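Local coordinates for protein probable porin (Pseudomonas aeruginosa, PDB 2Y0H) that is a member of the OprD family of outer-membrane porins and probably lets small solutes pass through a closed beta barrel, at residues T96-L99 with T104-Q107; D272-L277 with P283-L288. All blocks are in the same frame, centred on the assembly; numbering follows the deposited sequence.

Overall arrangement
From the N terminus the chain reaches interaction 1 first, where strand 87-101 turns back through a short connection into strand 104-108. This contact closes a tight hairpin, tying together two neighbours in the wall of the 18-stranded barrel. The chain then winds through many further strands before interaction 2, which joins 272-277 to 283-288 inside the long loop between strands 259-269 and 300-309. It closes the short excursion 278-282 of that loop, which lies within the barrel. The two contacts follow one another in series, neither nesting nor crossing. Their centres are about 29 Å apart and their nearest atoms about 15 Å, without touch: one builds the wall, the other the folded-in loop.

Interaction 1: T96-L99 with T104-Q107; sequences TAKL and TQLQ
The carbonyl O of L106 takes two donors from the facing strand: L99 N at 2.9 Å, lying in the carbonyl plane with a nearly straight N-H...O angle of 163°, and the CA-H of K98, whose CA stands 3.2 Å from the same L106 O. The return bond, L106 N to L99 O at 3.0 Å, comes in tilted 29° from the carbonyl plane, and L99 O also meets the CA-H of Q105. L99 and L106 are thus a hydrogen-bonded antiparallel pair, and K98 and Q107 the adjoining non-hydrogen-bonded pair. This is a beta hairpin in the wall of an OprD-type barrel, built from strands 87-101 and 104-108; strands 51-64 and 129-137 continue the sheet beyond it. The two leucines run side by side on one face, L99 CD1 4.1 Å from L106 CD2, and a bound C8E detergent molecule touches L106, consistent with a membrane-facing surface. On the other face lie T96, K98, Q105 and Q107. K98 and Q105 point the same way, Q105 NE2 resting 4.0 Å from K98 CB. CG of K98 sits between backbone N and carbonyl carbon (chi1 57°), and the extended chain beyond it takes NZ to D56, where it forms a salt bridge. CG2 of T96, anti to the backbone N, packs 3.9 Å from Q107 CB, while T96 OG1 hydrogen-bonds to I110 O.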
loop_
_atom_site.group_PDB
_atom_site.type_symbol
_atom_site.label_atom_id
_atom_site.label_comp_id
_atom_site.label_asym_id
_atom_site.label_seq_id
_atom_site.Cartn_x
_atom_site.Cartn_y
_atom_site.Cartn_z
ATOM N N THR A 96 15.329 -14.427 -2.433
ATOM C CA THR A 96 15.224 -13.618 -3.634
ATOM C C THR A 96 16.568 -13.586 -4.359
ATOM O O THR A 96 17.524 -12.967 -3.885
ATOM C CB THR A 96 14.819 -12.175 -3.296
ATOM O OG1 THR A 96 13.656 -12.191 -2.466
ATOM C CG2 THR A 96 14.544 -11.395 -4.558
ATOM N N ALA A 97 16.641 -14.268 -5.499
ATOM C CA ALA A 97 17.816 -14.195 -6.355
ATOM C C ALA A 97 17.767 -12.850 -7.058
ATOM O O ALA A 97 16.687 -12.388 -7.401
ATOM C CB ALA A 97 17.803 -15.334 -7.381
ATOM N N LYS A 98 18.918 -12.211 -7.247
ATOM C CA LYS A 98 18.961 -10.951 -7.984
ATOM C C LYS A 98 20.090 -10.928 -9.019
ATOM O O LYS A 98 21.209 -11.351 -8.732
ATOM C CB LYS A 98 19.052 -9.740 -7.038
ATOM C CG LYS A 98 20.224 -9.751 -6.076
ATOM C CD LYS A 98 20.036 -8.738 -4.950
ATOM C CE LYS A 98 21.257 -8.732 -4.026
ATOM N NZ LYS A 98 21.115 -7.850 -2.816
ATOM N N LEU A 99 19.772 -10.448 -10.223
ATOM C CA LEU A 99 20.766 -10.213 -11.267
ATOM C C LEU A 99 20.793 -8.730 -11.576
ATOM O O LEU A 99 19.774 -8.050 -11.453
ATOM C CB LEU A 99 20.412 -10.959 -12.548
ATOM C CG LEU A 99 20.105 -12.458 -12.496
ATOM C CD1 LEU A 99 19.822 -12.970 -13.905
ATOM C CD2 LEU A 99 21.236 -13.231 -11.863
ATOM N N THR A 104 19.591 -2.256 -15.161
ATOM C CA THR A 104 18.482 -3.196 -15.192
ATOM C C THR A 104 18.673 -4.246 -14.102
ATOM O O THR A 104 19.788 -4.715 -13.861
ATOM C CB THR A 104 18.351 -3.850 -16.584
ATOM O OG1 THR A 104 18.148 -2.826 -17.569
ATOM C CG2 THR A 104 17.182 -4.837 -16.633
ATOM N N GLN A 105 17.587 -4.597 -13.424
ATOM C CA GLN A 105 17.664 -5.567 -12.350
ATOM C C GLN A 105 16.552 -6.593 -12.464
ATOM O O GLN A 105 15.409 -6.257 -12.742
ATOM C CB GLN A 105 17.593 -4.865 -10.995
ATOM C CG GLN A 105 17.714 -5.817 -9.814
ATOM C CD GLN A 105 18.209 -5.128 -8.553
ATOM O OE1 GLN A 105 18.503 -3.934 -8.562
ATOM N NE2 GLN A 105 18.312 -5.883 -7.465
ATOM N N LEU A 106 16.896 -7.856 -12.266
ATOM C CA LEU A 106 15.882 -8.889 -12.176
ATOM C C LEU A 106 15.892 -9.474 -10.768
ATOM O O LEU A 106 16.954 -9.793 -10.226
ATOM C CB LEU A 106 16.124 -9.985 -13.214
ATOM C CG LEU A 106 15.236 -11.229 -13.097
ATOM C CD1 LEU A 106 13.784 -10.895 -13.421
ATOM C CD2 LEU A 106 15.750 -12.365 -13.973
ATOM N N GLN A 107 14.714 -9.603 -10.168
ATOM C CA GLN A 107 14.616 -10.287 -8.886
ATOM C C GLN A 107 13.698 -11.477 -9.034
ATOM O O GLN A 107 12.629 -11.354 -9.609
ATOM C CB GLN A 107 14.046 -9.358 -7.830
ATOM C CG GLN A 107 14.804 -8.059 -7.675
ATOM C CD GLN A 107 14.069 -7.096 -6.781
ATOM O OE1 GLN A 107 14.220 -7.137 -5.563
ATOM N NE2 GLN A 107 13.242 -6.241 -7.378
#

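Interaction 2: D272-L277 with P283-L288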
loop_
_atom_site.group_PDB
_atom_site.type_symbol
_atom_site.label_atom_id
_atom_site.label_comp_id
_atom_site.label_asym_id
_atom_site.label_seq_id
_atom_site.Cartn_x
_atom_site.Cartn_y
_atom_site.Cartn_z
ATOM N N ASP A 272 -19.140 -2.875 -10.187
ATOM C CA ASP A 272 -18.213 -3.497 -9.238
ATOM C C ASP A 272 -17.398 -2.523 -8.380
ATOM O O ASP A 272 -17.110 -1.400 -8.783
ATOM C CB ASP A 272 -17.251 -4.445 -9.965
ATOM C CG ASP A 272 -17.958 -5.660 -10.528
ATOM O OD1 ASP A 272 -18.834 -6.195 -9.815
ATOM O OD2 ASP A 272 -17.656 -6.064 -11.678
ATOM N N ALA A 273 -17.018 -2.982 -7.196
ATOM C CA ALA A 273 -15.994 -2.314 -6.417
ATOM C C ALA A 273 -14.674 -2.357 -7.185
ATOM O O ALA A 273 -14.494 -3.171 -8.078
ATOM C CB ALA A 273 -15.831 -2.993 -5.057
ATOM N N PHE A 274 -13.752 -1.471 -6.827
ATOM C CA PHE A 274 -12.411 -1.487 -7.385
ATOM C C PHE A 274 -11.681 -2.804 -7.069
ATOM O O PHE A 274 -11.505 -3.154 -5.901
ATOM C CB PHE A 274 -11.613 -0.301 -6.839
ATOM C CG PHE A 274 -10.220 -0.202 -7.385
ATOM C CD1 PHE A 274 -10.008 -0.088 -8.761
ATOM C CD2 PHE A 274 -9.119 -0.215 -6.526
ATOM C CE1 PHE A 274 -8.729 0.012 -9.276
ATOM C CE2 PHE A 274 -7.820 -0.115 -7.028
ATOM C CZ PHE A 274 -7.621 0.003 -8.409
ATOM N N PRO A 275 -11.256 -3.533 -8.111
ATOM C CA PRO A 275 -10.556 -4.813 -7.918
ATOM C C PRO A 275 -9.143 -4.630 -7.372
ATOM O O PRO A 275 -8.352 -3.873 -7.948
ATOM C CB PRO A 275 -10.494 -5.397 -9.332
ATOM C CG PRO A 275 -11.547 -4.631 -10.120
ATOM C CD PRO A 275 -11.545 -3.269 -9.531
ATOM N N VAL A 276 -8.851 -5.294 -6.256
ATOM C CA VAL A 276 -7.480 -5.462 -5.781
ATOM C C VAL A 276 -7.229 -6.934 -5.558
ATOM O O VAL A 276 -8.176 -7.698 -5.343
ATOM C CB VAL A 276 -7.213 -4.701 -4.456
ATOM C CG1 VAL A 276 -7.080 -3.214 -4.717
ATOM C CG2 VAL A 276 -8.330 -4.971 -3.434
ATOM N N LEU A 277 -5.958 -7.334 -5.602
ATOM C CA LEU A 277 -5.566 -8.699 -5.251
ATOM C C LEU A 277 -5.920 -9.028 -3.795
ATOM O O LEU A 277 -5.859 -8.161 -2.920
ATOM C CB LEU A 277 -4.064 -8.904 -5.477
ATOM C CG LEU A 277 -3.592 -8.790 -6.933
ATOM C CD1 LEU A 277 -2.067 -8.840 -7.039
ATOM C CD2 LEU A 277 -4.230 -9.885 -7.782
ATOM N N PRO A 283 -5.244 -0.850 -2.070
ATOM C CA PRO A 283 -5.699 -0.222 -3.314
ATOM C C PRO A 283 -4.972 1.118 -3.464
ATOM O O PRO A 283 -4.937 1.906 -2.519
ATOM C CB PRO A 283 -7.196 0.023 -3.067
ATOM C CG PRO A 283 -7.526 -0.616 -1.742
ATOM C CD PRO A 283 -6.244 -0.750 -0.995
ATOM N N TYR A 284 -4.373 1.359 -4.621
ATOM C CA TYR A 284 -3.565 2.550 -4.827
ATOM C C TYR A 284 -4.467 3.757 -5.150
ATOM O O TYR A 284 -4.544 4.196 -6.295
ATOM C CB TYR A 284 -2.568 2.276 -5.961
ATOM C CG TYR A 284 -1.492 3.323 -6.102
ATOM C CD1 TYR A 284 -0.586 3.555 -5.074
ATOM C CD2 TYR A 284 -1.394 4.094 -7.256
ATOM C CE1 TYR A 284 0.405 4.527 -5.199
ATOM C CE2 TYR A 284 -0.404 5.059 -7.394
ATOM C CZ TYR A 284 0.486 5.273 -6.365
ATOM O OH TYR A 284 1.465 6.232 -6.499
ATOM N N VAL A 285 -5.163 4.266 -4.134
ATOM C CA VAL A 285 -6.209 5.262 -4.330
ATOM C C VAL A 285 -6.117 6.447 -3.373
ATOM O O VAL A 285 -5.755 6.295 -2.211
ATOM C CB VAL A 285 -7.620 4.643 -4.209
ATOM C CG1 VAL A 285 -7.774 3.474 -5.180
ATOM C CG2 VAL A 285 -7.913 4.212 -2.771
ATOM N N ALA A 286 -6.458 7.624 -3.888
ATOM C CA ALA A 286 -6.465 8.869 -3.119
ATOM C C ALA A 286 -7.151 8.781 -1.757
ATOM O O ALA A 286 -6.587 9.189 -0.756
ATOM C CB ALA A 286 -7.090 9.985 -3.946
ATOM N N ASN A 287 -8.366 8.254 -1.717
ATOM C CA ASN A 287 -9.155 8.293 -0.489
ATOM C C ASN A 287 -9.017 7.059 0.411
ATOM O O ASN A 287 -9.879 6.783 1.251
ATOM C CB ASN A 287 -10.619 8.625 -0.800
ATOM C CG ASN A 287 -10.795 10.079 -1.224
ATOM O OD1 ASN A 287 -9.819 10.825 -1.271
ATOM N ND2 ASN A 287 -12.035 10.489 -1.536
ATOM N N LEU A 288 -7.921 6.331 0.239
ATOM C CA LEU A 288 -7.621 5.204 1.102
ATOM C C LEU A 288 -7.523 5.655 2.549
ATOM O O LEU A 288 -6.845 6.626 2.846
ATOM C CB LEU A 288 -6.294 4.559 0.686
ATOM C CG LEU A 288 -5.804 3.511 1.689
ATOM C CD1 LEU A 288 -6.585 2.237 1.476
ATOM C CD2 LEU A 288 -4.307 3.265 1.560
#
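P283 meets the side chains of both F274 and V276. Its CB lies 3.6 Å from V276 CG1, the branch that stands anti to the carbonyl carbon (chi1 -75°), and that methyl reaches P283 CA just as closely. The same P283 CB abuts the F274 ring at its edge, near the ring plane, 4.0 Å from CD2, so a single methylene touches both the valine methyl and the ring, which also lie against each other. Y284 comes next as the centre of an inverse gamma turn, with a weak V285 N to P283 O bond; its ring makes a cation-pi contact with R228. V285 then returns to F274, its CG1 approaching the ring obliquely at 4.0 Å from CE2. With CG anti to the backbone N (chi1 -178°), F274 reaches both P283 and V285; its ring also meets that of F230. From V285 the chain makes a type I beta turn to L288, closed by L288 N to V285 O, while A286 and N287 hydrogen-bond to N249, Q266, S301 and Q303, all on barrel strands. The loop is folded into the barrel interior, as in OprD-family channels, where inward-folded loops narrow the pore; a like role here is probable. No hydrogen bond joins 272-277 to 283-288, so shape complementarity of apolar groups sets their fit, while polar bonds to the surrounding protein fix each in place.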